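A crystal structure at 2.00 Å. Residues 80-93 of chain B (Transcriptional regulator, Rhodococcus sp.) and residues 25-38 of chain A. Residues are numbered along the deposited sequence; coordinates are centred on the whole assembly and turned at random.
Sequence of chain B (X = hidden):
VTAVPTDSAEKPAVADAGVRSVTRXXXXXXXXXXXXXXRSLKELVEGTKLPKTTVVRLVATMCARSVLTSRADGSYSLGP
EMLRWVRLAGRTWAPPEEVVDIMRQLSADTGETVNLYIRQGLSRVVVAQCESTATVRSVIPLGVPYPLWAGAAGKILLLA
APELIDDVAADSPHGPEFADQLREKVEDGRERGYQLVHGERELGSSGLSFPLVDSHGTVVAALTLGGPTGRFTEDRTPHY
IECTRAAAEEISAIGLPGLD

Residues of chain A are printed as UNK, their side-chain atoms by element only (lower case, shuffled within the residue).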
ATOM      1  N   PRO B  80      -0.089  -1.290 -11.745  1.00 15.30           N
ATOM      2  CA  PRO B  80       0.834  -1.719 -10.676  1.00 15.52           C
ATOM      3  C   PRO B  80       2.076  -0.878 -10.573  1.00 16.68           C
ATOM      4  O   PRO B  80       2.696  -0.806  -9.509  1.00 15.82           O
ATOM      5  CB  PRO B  80       1.236  -3.145 -11.129  1.00 17.08           C
ATOM      6  CG  PRO B  80       0.135  -3.588 -12.053  1.00 18.53           C
ATOM      7  CD  PRO B  80      -0.375  -2.345 -12.752  1.00 15.43           C
ATOM      8  N   GLU B  81       2.429  -0.174 -11.667  1.00 15.91           N
ATOM      9  CA  GLU B  81       3.572   0.747 -11.575  1.00 17.38           C
ATOM     10  C   GLU B  81       3.461   1.647 -10.398  1.00 17.37           C
ATOM     11  O   GLU B  81       4.434   1.962  -9.716  1.00 16.09           O
ATOM     12  CB  GLU B  81       3.687   1.584 -12.854  1.00 16.37           C
ATOM     13  CG  GLU B  81       4.709   2.761 -12.826  1.00 17.17           C
ATOM     14  CD  GLU B  81       6.137   2.391 -13.110  1.00 22.99           C
ATOM     15  OE1 GLU B  81       6.439   1.197 -13.134  1.00 19.38           O
ATOM     16  OE2 GLU B  81       7.000   3.316 -13.252  1.00 19.31           O
HETATM   17  N   MSE B  82       2.243   2.136 -10.163  1.00 18.12           N
HETATM   18  CA  MSE B  82       2.102   3.190  -9.163  1.00 16.73           C
HETATM   19  C   MSE B  82       2.433   2.665  -7.761  1.00 15.95           C
HETATM   20  O   MSE B  82       2.685   3.422  -6.845  1.00 15.88           O
HETATM   21  CB  MSE B  82       0.654   3.775  -9.192  1.00 16.57           C
HETATM   22  CG  MSE B  82       0.143   4.203 -10.562  1.00 18.47           C
HETATM   23 SE   MSE B  82       1.374   5.616 -11.238  1.00 29.48          SE
HETATM   24  CE  MSE B  82       1.300   6.637  -9.658  1.00 14.17           C
ATOM     25  N   LEU B  83       2.349   1.357  -7.583  1.00 16.54           N
ATOM     26  CA  LEU B  83       2.592   0.704  -6.282  1.00 15.76           C
ATOM     27  C   LEU B  83       4.058   0.792  -5.915  1.00 14.98           C
ATOM     28  O   LEU B  83       4.437   0.561  -4.766  1.00 15.08           O
ATOM     29  CB  LEU B  83       2.181  -0.784  -6.359  1.00 15.68           C
ATOM     30  CG  LEU B  83       0.702  -1.088  -6.623  1.00 16.22           C
ATOM     31  CD1 LEU B  83       0.503  -2.617  -6.668  1.00 21.52           C
ATOM     32  CD2 LEU B  83      -0.190  -0.464  -5.445  1.00 19.30           C
ATOM     33  N   ARG B  84       4.909   1.106  -6.879  1.00 14.89           N
ATOM     34  CA  ARG B  84       6.339   1.126  -6.547  1.00 16.89           C
ATOM     35  C   ARG B  84       6.713   2.293  -5.681  1.00 17.37           C
ATOM     36  O   ARG B  84       7.841   2.318  -5.151  1.00 17.45           O
ATOM     37  CB  ARG B  84       7.209   1.088  -7.805  1.00 17.83           C
ATOM     38  CG  ARG B  84       7.253   2.381  -8.570  1.00 18.97           C
ATOM     39  CD  ARG B  84       7.739   2.065 -10.025  1.00 21.60           C
ATOM     40  NE  ARG B  84       9.181   1.814 -10.026  1.00 23.93           N
ATOM     41  CZ  ARG B  84       9.844   1.096 -10.937  1.00 23.68           C
ATOM     42  NH1 ARG B  84       9.224   0.495 -11.917  1.00 18.73           N
ATOM     43  NH2 ARG B  84      11.149   0.955 -10.822  1.00 21.00           N
ATOM     44  N   TRP B  85       5.787   3.263  -5.498  1.00 16.35           N
ATOM     45  CA  TRP B  85       6.054   4.397  -4.564  1.00 15.28           C
ATOM     46  C   TRP B  85       5.347   4.277  -3.218  1.00 17.45           C
ATOM     47  O   TRP B  85       5.461   5.163  -2.371  1.00 17.32           O
ATOM     48  CB  TRP B  85       5.797   5.787  -5.237  1.00 14.79           C
ATOM     49  CG  TRP B  85       6.691   6.019  -6.443  1.00 14.71           C
ATOM     50  CD1 TRP B  85       8.031   6.333  -6.416  1.00 15.78           C
ATOM     51  CD2 TRP B  85       6.344   5.858  -7.832  1.00 15.76           C
ATOM     52  NE1 TRP B  85       8.532   6.379  -7.716  1.00 14.57           N
ATOM     53  CE2 TRP B  85       7.513   6.100  -8.591  1.00 18.58           C
ATOM     54  CE3 TRP B  85       5.175   5.469  -8.502  1.00 14.94           C
ATOM     55  CZ2 TRP B  85       7.511   6.039  -9.997  1.00 21.19           C
ATOM     56  CZ3 TRP B  85       5.149   5.450  -9.877  1.00 16.78           C
ATOM     57  CH2 TRP B  85       6.312   5.748 -10.625  1.00 17.69           C
ATOM     58  N   VAL B  86       4.619   3.176  -3.015  1.00 19.31           N
ATOM     59  CA  VAL B  86       3.892   2.924  -1.777  1.00 20.50           C
ATOM     60  C   VAL B  86       4.781   2.928  -0.567  1.00 21.74           C
ATOM     61  O   VAL B  86       4.453   3.605   0.423  1.00 21.91           O
ATOM     62  CB  VAL B  86       3.066   1.614  -1.840  1.00 21.79           C
ATOM     63  CG1 VAL B  86       2.585   1.155  -0.440  1.00 22.33           C
ATOM     64  CG2 VAL B  86       1.886   1.826  -2.765  1.00 18.70           C
ATOM     65  N   ARG B  87       5.896   2.200  -0.625  1.00 21.77           N
ATOM     66  CA  ARG B  87       6.803   2.136   0.558  1.00 24.92           C
ATOM     67  C   ARG B  87       7.403   3.501   0.864  1.00 24.39           C
ATOM     68  O   ARG B  87       7.411   3.936   2.006  1.00 26.32           O
ATOM     69  CB  ARG B  87       7.956   1.135   0.303  1.00 24.58           C
ATOM     70  CG  ARG B  87       8.876   0.927   1.502  1.00 29.86           C
ATOM     71  CD  ARG B  87      10.133   0.157   1.134  1.00 33.92           C
ATOM     72  NE  ARG B  87       9.872  -1.169   0.570  1.00 43.82           N
ATOM     73  CZ  ARG B  87       9.966  -2.331   1.235  1.00 47.14           C
ATOM     74  NH1 ARG B  87      10.317  -2.381   2.506  1.00 45.53           N
ATOM     75  NH2 ARG B  87       9.693  -3.465   0.619  1.00 50.33           N
ATOM     76  N   LEU B  88       7.887   4.196  -0.158  1.00 24.09           N
ATOM     77  CA  LEU B  88       8.403   5.558   0.015  1.00 24.58           C
ATOM     78  C   LEU B  88       7.310   6.501   0.640  1.00 25.68           C
ATOM     79  O   LEU B  88       7.576   7.234   1.593  1.00 25.43           O
ATOM     80  CB  LEU B  88       8.854   6.105  -1.359  1.00 23.48           C
ATOM     81  CG  LEU B  88       9.068   7.616  -1.449  1.00 24.09           C
ATOM     82  CD1 LEU B  88      10.214   8.112  -0.473  1.00 23.00           C
ATOM     83  CD2 LEU B  88       9.356   8.059  -2.845  1.00 22.95           C
ATOM     84  N   ALA B  89       6.093   6.493   0.080  1.00 25.50           N
ATOM     85  CA  ALA B  89       5.012   7.356   0.609  1.00 28.25           C
ATOM     86  C   ALA B  89       4.759   7.116   2.119  1.00 28.72           C
ATOM     87  O   ALA B  89       4.608   8.078   2.934  1.00 30.28           O
ATOM     88  CB  ALA B  89       3.743   7.104  -0.167  1.00 27.97           C
ATOM     89  N   GLY B  90       4.715   5.844   2.482  1.00 28.28           N
ATOM     90  CA  GLY B  90       4.460   5.438   3.891  1.00 29.55           C
ATOM     91  C   GLY B  90       5.550   5.911   4.855  1.00 30.76           C
ATOM     92  O   GLY B  90       5.269   6.447   5.936  1.00 31.19           O
ATOM     93  N   ARG B  91       6.795   5.727   4.455  1.00 31.44           N
ATOM     94  CA  ARG B  91       7.944   6.110   5.269  1.00 32.67           C
ATOM     95  C   ARG B  91       8.113   7.613   5.424  1.00 32.34           C
ATOM     96  O   ARG B  91       8.698   8.081   6.387  1.00 34.04           O
ATOM     97  CB  ARG B  91       9.213   5.533   4.658  1.00 32.73           C
ATOM     98  CG  ARG B  91       9.260   4.012   4.707  1.00 38.47           C
ATOM     99  CD  ARG B  91      10.394   3.495   3.850  1.00 43.28           C
ATOM    100  NE  ARG B  91      11.701   4.015   4.254  1.00 48.27           N
ATOM    101  CZ  ARG B  91      12.570   3.343   5.001  1.00 50.03           C
ATOM    102  NH1 ARG B  91      12.251   2.136   5.446  1.00 50.95           N
ATOM    103  NH2 ARG B  91      13.747   3.881   5.316  1.00 50.99           N
ATOM    104  N   THR B  92       7.659   8.384   4.449  1.00 31.50           N
ATOM    105  CA  THR B  92       7.866   9.826   4.515  1.00 29.23           C
ATOM    106  C   THR B  92       6.595  10.570   4.859  1.00 28.14           C
ATOM    107  O   THR B  92       6.628  11.749   4.922  1.00 25.94           O
ATOM    108  CB  THR B  92       8.416  10.407   3.195  1.00 30.17           C
ATOM    109  OG1 THR B  92       7.521  10.121   2.112  1.00 26.20           O
ATOM    110  CG2 THR B  92       9.823   9.832   2.880  1.00 30.47           C
ATOM    111  N   TRP B  93       5.475   9.879   5.059  1.00 27.24           N
ATOM    112  CA  TRP B  93       4.243  10.561   5.406  1.00 26.61           C
ATOM    113  C   TRP B  93       4.455  11.335   6.709  1.00 27.15           C
ATOM    114  O   TRP B  93       5.052  10.797   7.639  1.00 27.01           O
ATOM    115  CB  TRP B  93       3.042   9.585   5.566  1.00 27.21           C
ATOM    116  CG  TRP B  93       1.795  10.348   5.935  1.00 28.36           C
ATOM    117  CD1 TRP B  93       0.939  10.970   5.072  1.00 28.65           C
ATOM    118  CD2 TRP B  93       1.319  10.637   7.259  1.00 28.32           C
ATOM    119  NE1 TRP B  93      -0.039  11.636   5.778  1.00 30.40           N
ATOM    120  CE2 TRP B  93       0.159  11.434   7.120  1.00 31.74           C
ATOM    121  CE3 TRP B  93       1.758  10.295   8.556  1.00 31.89           C
ATOM    122  CZ2 TRP B  93      -0.564  11.917   8.229  1.00 30.48           C
ATOM    123  CZ3 TRP B  93       1.027  10.767   9.667  1.00 30.02           C
ATOM    124  CH2 TRP B  93      -0.115  11.559   9.495  1.00 30.32           C
TER
ATOM    125  N   UNK A  25       9.176  11.202 -18.198  1.00 33.05           N
ATOM    126  CA  UNK A  25       8.637  11.569 -16.915  1.00 34.18           C
ATOM    127  C   UNK A  25       8.607  10.337 -16.010  1.00 33.26           C
ATOM    128  O   UNK A  25       8.963  10.423 -14.841  1.00 34.58           O
ATOM    129  c   UNK A  25       7.545  13.646 -17.585  1.00 38.58           C
ATOM    130  c   UNK A  25       6.517  12.320 -15.797  1.00 38.75           C
ATOM    131  c   UNK A  25       7.272  12.238 -17.081  1.00 33.34           C
ATOM    132  N   UNK A  26       8.163   9.198 -16.540  1.00 32.43           N
ATOM    133  CA  UNK A  26       8.100   7.975 -15.722  1.00 31.49           C
ATOM    134  C   UNK A  26       9.517   7.549 -15.301  1.00 31.14           C
ATOM    135  O   UNK A  26       9.740   7.266 -14.148  1.00 30.91           O
ATOM    136  c   UNK A  26       7.382   6.856 -16.447  1.00 31.65           C
ATOM    137  c   UNK A  26       5.948   7.277 -16.703  1.00 32.89           C
ATOM    138  c   UNK A  26       5.301   6.499 -17.790  1.00 40.44           C
ATOM    139  c   UNK A  26       7.338   5.594 -15.577  1.00 29.28           C
ATOM    140  N   UNK A  27      10.471   7.533 -16.245  1.00 31.71           N
ATOM    141  CA  UNK A  27      11.879   7.314 -15.923  1.00 32.04           C
ATOM    142  C   UNK A  27      12.336   8.206 -14.787  1.00 32.20           C
ATOM    143  O   UNK A  27      12.931   7.728 -13.822  1.00 33.42           O
ATOM    144  o   UNK A  27      13.182   6.591 -19.270  1.00 30.72           O
ATOM    145  c   UNK A  27      12.611   6.433 -18.188  1.00 32.05           C
ATOM    146  o   UNK A  27      11.896   5.438 -17.942  1.00 30.99           O
ATOM    147  c   UNK A  27      12.766   7.535 -17.150  1.00 31.57           C
ATOM    148  N   UNK A  28      12.028   9.496 -14.880  1.00 33.38           N
ATOM    149  CA  UNK A  28      12.344  10.452 -13.799  1.00 34.22           C
ATOM    150  C   UNK A  28      11.713  10.081 -12.467  1.00 33.98           C
ATOM    151  O   UNK A  28      12.378  10.107 -11.440  1.00 35.16           O
ATOM    152  c   UNK A  28      12.083  14.180 -15.056  1.00 35.76           C
ATOM    153  c   UNK A  28      12.700  12.763 -15.022  1.00 36.85           C
ATOM    154  c   UNK A  28      14.172  12.838 -14.590  1.00 39.63           C
ATOM    155  c   UNK A  28      11.837  11.864 -14.131  1.00 34.08           C
ATOM    156  N   UNK A  29      10.406   9.820 -12.465  1.00 32.96           N
ATOM    157  CA  UNK A  29       9.719   9.418 -11.224  1.00 31.50           C
ATOM    158  C   UNK A  29      10.270   8.165 -10.589  1.00 31.25           C
ATOM    159  O   UNK A  29      10.217   8.021  -9.350  1.00 31.32           O
ATOM    160  c   UNK A  29       6.098  10.359 -12.337  1.00 29.17           C
ATOM    161  c   UNK A  29       7.459  11.401 -10.361  1.00 33.97           C
ATOM    162  c   UNK A  29       7.508  10.604 -11.665  1.00 30.50           C
ATOM    163  c   UNK A  29       8.213   9.263 -11.436  1.00 31.64           C
ATOM    164  N   UNK A  30      10.748   7.235 -11.416  1.00 30.66           N
ATOM    165  CA  UNK A  30      11.241   5.959 -10.908  1.00 29.84           C
ATOM    166  C   UNK A  30      12.538   6.129 -10.131  1.00 30.82           C
ATOM    167  O   UNK A  30      12.957   5.222  -9.423  1.00 32.23           O
ATOM    168  c   UNK A  30      10.262   3.410 -13.677  1.00 29.40           C
ATOM    169  c   UNK A  30      11.400   4.929 -12.039  1.00 29.72           C
ATOM    170  o   UNK A  30       9.285   2.828 -14.182  1.00 26.36           O
ATOM    171  o   UNK A  30      11.418   3.252 -14.094  1.00 27.05           O
ATOM    172  c   UNK A  30      10.058   4.369 -12.547  1.00 26.79           C
ATOM    173  N   UNK A  31      13.165   7.291 -10.245  1.00 30.66           N
ATOM    174  CA  UNK A  31      14.331   7.609  -9.435  1.00 31.05           C
ATOM    175  C   UNK A  31      14.010   7.839  -7.945  1.00 31.03           C
ATOM    176  O   UNK A  31      14.900   7.770  -7.099  1.00 31.33           O
ATOM    177  c   UNK A  31      15.731   8.571 -11.406  1.00 31.81           C
ATOM    178  c   UNK A  31      16.944   7.603 -11.293  1.00 33.70           C
ATOM    179  c   UNK A  31      16.147   9.925 -11.987  1.00 29.34           C
ATOM    180  c   UNK A  31      15.084   8.818 -10.044  1.00 30.90           C
ATOM    181  N   UNK A  32      12.739   8.082  -7.622  1.00 30.29           N
ATOM    182  CA  UNK A  32      12.349   8.310  -6.261  1.00 31.05           C
ATOM    183  C   UNK A  32      11.937   6.980  -5.709  1.00 32.44           C
ATOM    184  O   UNK A  32      11.070   6.314  -6.264  1.00 32.60           O
ATOM    185  c   UNK A  32      11.374  11.037  -7.954  1.00 30.75           C
ATOM    186  c   UNK A  32      11.937  11.595  -5.697  1.00 30.38           C
ATOM    187  c   UNK A  32      11.183   9.280  -6.188  1.00 30.81           C
ATOM    188  c   UNK A  32      11.708  12.344  -8.366  1.00 29.84           C
ATOM    189  c   UNK A  32      11.521  10.653  -6.629  1.00 29.28           C
ATOM    190  c   UNK A  32      12.160  13.275  -7.406  1.00 30.49           C
ATOM    191  c   UNK A  32      12.277  12.876  -6.059  1.00 28.15           C
ATOM    192  N   UNK A  33      12.577   6.565  -4.625  1.00 34.16           N
ATOM    193  CA  UNK A  33      12.203   5.311  -3.983  1.00 35.17           C
ATOM    194  C   UNK A  33      12.571   5.448  -2.519  1.00 35.21           C
ATOM    195  O   UNK A  33      13.064   6.498  -2.137  1.00 34.78           O
ATOM    196  o   UNK A  33      15.007   3.721  -5.609  1.00 36.55           O
ATOM    197  o   UNK A  33      15.024   4.838  -3.703  1.00 36.95           O
ATOM    198  c   UNK A  33      12.924   4.119  -4.638  1.00 35.53           C
ATOM    199  c   UNK A  33      14.416   4.251  -4.639  1.00 35.81           C
ATOM    200  N   UNK A  34      12.341   4.407  -1.706  1.00 35.78           N
ATOM    201  CA  UNK A  34      12.598   4.485  -0.242  1.00 35.22           C
ATOM    202  C   UNK A  34      14.002   4.943   0.126  1.00 35.66           C
ATOM    203  O   UNK A  34      14.182   5.714   1.071  1.00 35.88           O
ATOM    204  c   UNK A  34      12.294   3.144   0.438  1.00 36.48           C
ATOM    205  N   UNK A  35      14.992   4.463  -0.620  1.00 36.02           N
ATOM    206  CA  UNK A  35      16.409   4.734  -0.363  1.00 35.48           C
ATOM    207  C   UNK A  35      16.791   6.123  -0.825  1.00 36.38           C
ATOM    208  O   UNK A  35      17.817   6.651  -0.375  1.00 36.45           O
ATOM    209  c   UNK A  35      17.272   3.715  -1.112  1.00 35.44           C
ATOM    210  N   UNK A  36      15.993   6.679  -1.738  1.00 35.46           N
ATOM    211  CA  UNK A  36      16.218   7.979  -2.349  1.00 36.33           C
ATOM    212  C   UNK A  36      14.913   8.748  -2.313  1.00 35.56           C
ATOM    213  O   UNK A  36      14.222   8.867  -3.341  1.00 35.57           O
ATOM    214  c   UNK A  36      17.877   7.003  -3.942  1.00 37.88           C
ATOM    215  c   UNK A  36      16.639   7.816  -3.794  1.00 36.17           C
ATOM    216  n   UNK A  36      19.910   6.196  -4.029  1.00 37.89           N
ATOM    217  c   UNK A  36      19.183   7.349  -3.875  1.00 39.46           C
ATOM    218  n   UNK A  36      17.846   5.638  -4.111  1.00 37.48           N
ATOM    219  c   UNK A  36      19.080   5.181  -4.173  1.00 37.37           C
ATOM    220  N   UNK A  37      14.561   9.253  -1.127  1.00 34.44           N
ATOM    221  CA  UNK A  37      13.327   9.973  -1.009  1.00 34.52           C
ATOM    222  C   UNK A  37      13.313  11.395  -1.601  1.00 34.00           C
ATOM    223  O   UNK A  37      12.243  11.956  -1.868  1.00 34.24           O
ATOM    224  c   UNK A  37      13.045   9.929   0.495  1.00 33.81           C
ATOM    225  c   UNK A  37      14.353   9.744   1.156  1.00 34.53           C
ATOM    226  c   UNK A  37      15.302   9.170   0.147  1.00 35.38           C
ATOM    227  N   UNK A  38      14.478  12.015  -1.732  1.00 34.44           N
ATOM    228  CA  UNK A  38      14.570  13.321  -2.391  1.00 33.12           C
ATOM    229  C   UNK A  38      15.625  13.197  -3.482  1.00 33.50           C
ATOM    230  O   UNK A  38      16.463  12.285  -3.436  1.00 32.51           O
ATOM    231  c   UNK A  38      14.986  14.383  -1.420  1.00 34.28           C
ATOM    232  c   UNK A  38      13.994  14.432  -0.209  1.00 34.20           C
ATOM    233  o   UNK A  38      16.308  14.076  -0.973  1.00 32.19           O
TER
HETATM  234  O   HOH W   1      11.355   3.323  -8.314  1.00 28.83           O
HETATM  235  O   HOH W   2      12.264   6.463   2.584  1.00 40.57           O

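Position 25 has three side-chain carbons, one carrying the other two, and reaches nothing on chain B: a valine, Val A25. Position 26 has four carbons, forked at the first, with one arm two carbons long. That is isoleucine; Ile A26 places CG2 3.3 Å from OE2 of Glu B81, lining a carboxylate with hydrocarbon.

At position 27 two carbons end in two oxygens. Four atoms alone would fit aspartate or asparagine, but the element labels settle it: both terminal atoms are oxygen, so this is Asp A27, and it makes no contact with the partner stretch. Position 28, four carbons forked at the second, is Leu A28, also out of reach. Position 29 has the same fork but points toward chain B, its CB 3.6 Å from CZ2 of Trp B85. It is Leu A29, and its more specific offering is backbone: NE1 of Trp B85 donates a weak hydrogen bond to O of Leu A29 at 2.9 Å.

Position 30 carries three carbons, the third with two oxygens: a glutamate. OE2 of Glu A30 lies 2.5 Å from OE2 of Glu B81, so close that one of the acids probably holds a proton. The same OE2 of Glu A30 sits over a face of the Arg B84 guanidinium, 3.3 Å from NH1, a salt bridge of charges alone, with no N-H aimed at the oxygen.

Position 31, four carbons forked at the second and turned away, is Leu A31. Position 32 is one carbon followed by a six-carbon ring, hence Phe A32. Its CB lies 4.0 Å from CD2 of Leu B88, while the ring leads away from chain B.

Position 33, two carbons with two oxygens on the second, is Asp A33. Its side chain points away, but its backbone O lies 3.7 Å from CD1 of Leu B88. Position 34 has a single carbon, so alanine; CB of Ala A34 is 3.8 Å from CD of Arg B87 and 3.9 Å from CD of Arg B91. Position 35, again one carbon, is Ala A35, turned away. Position 36, one carbon and a five-membered ring of three carbons and two nitrogens, is His A36, whose ND1 donates to OD1 of Asp A33 at 3.0 Å within the turn. Position 37 closes three carbons onto its own nitrogen: Pro A37, with CB 3.5 Å from CD1 of Leu B88. Position 38, one carbon bearing an oxygen and a carbon, is Thr A38, beyond reach.

The contact works by setting side chains of chain B against the helical residues Ile A26 and Leu A29 and against the loop that follows, at Phe A32 to Pro A37. Trp B85 presents its ring edge to backbone carbonyls, and Leu B88 packs against Phe A32 and Pro A37. The backbones come nearest at Ala A34, its CA 4.3 Å from CA of Leu B88, while its CB rests against the CD atoms of Arg B87 and Arg B91. Waters finish the edge: one accepts from NE of Arg B91 at 3.0 Å and donates to O of Ala A34 at 2.6 Å.

Chain A, residues 25-38: VIDLLELFDAAHPT
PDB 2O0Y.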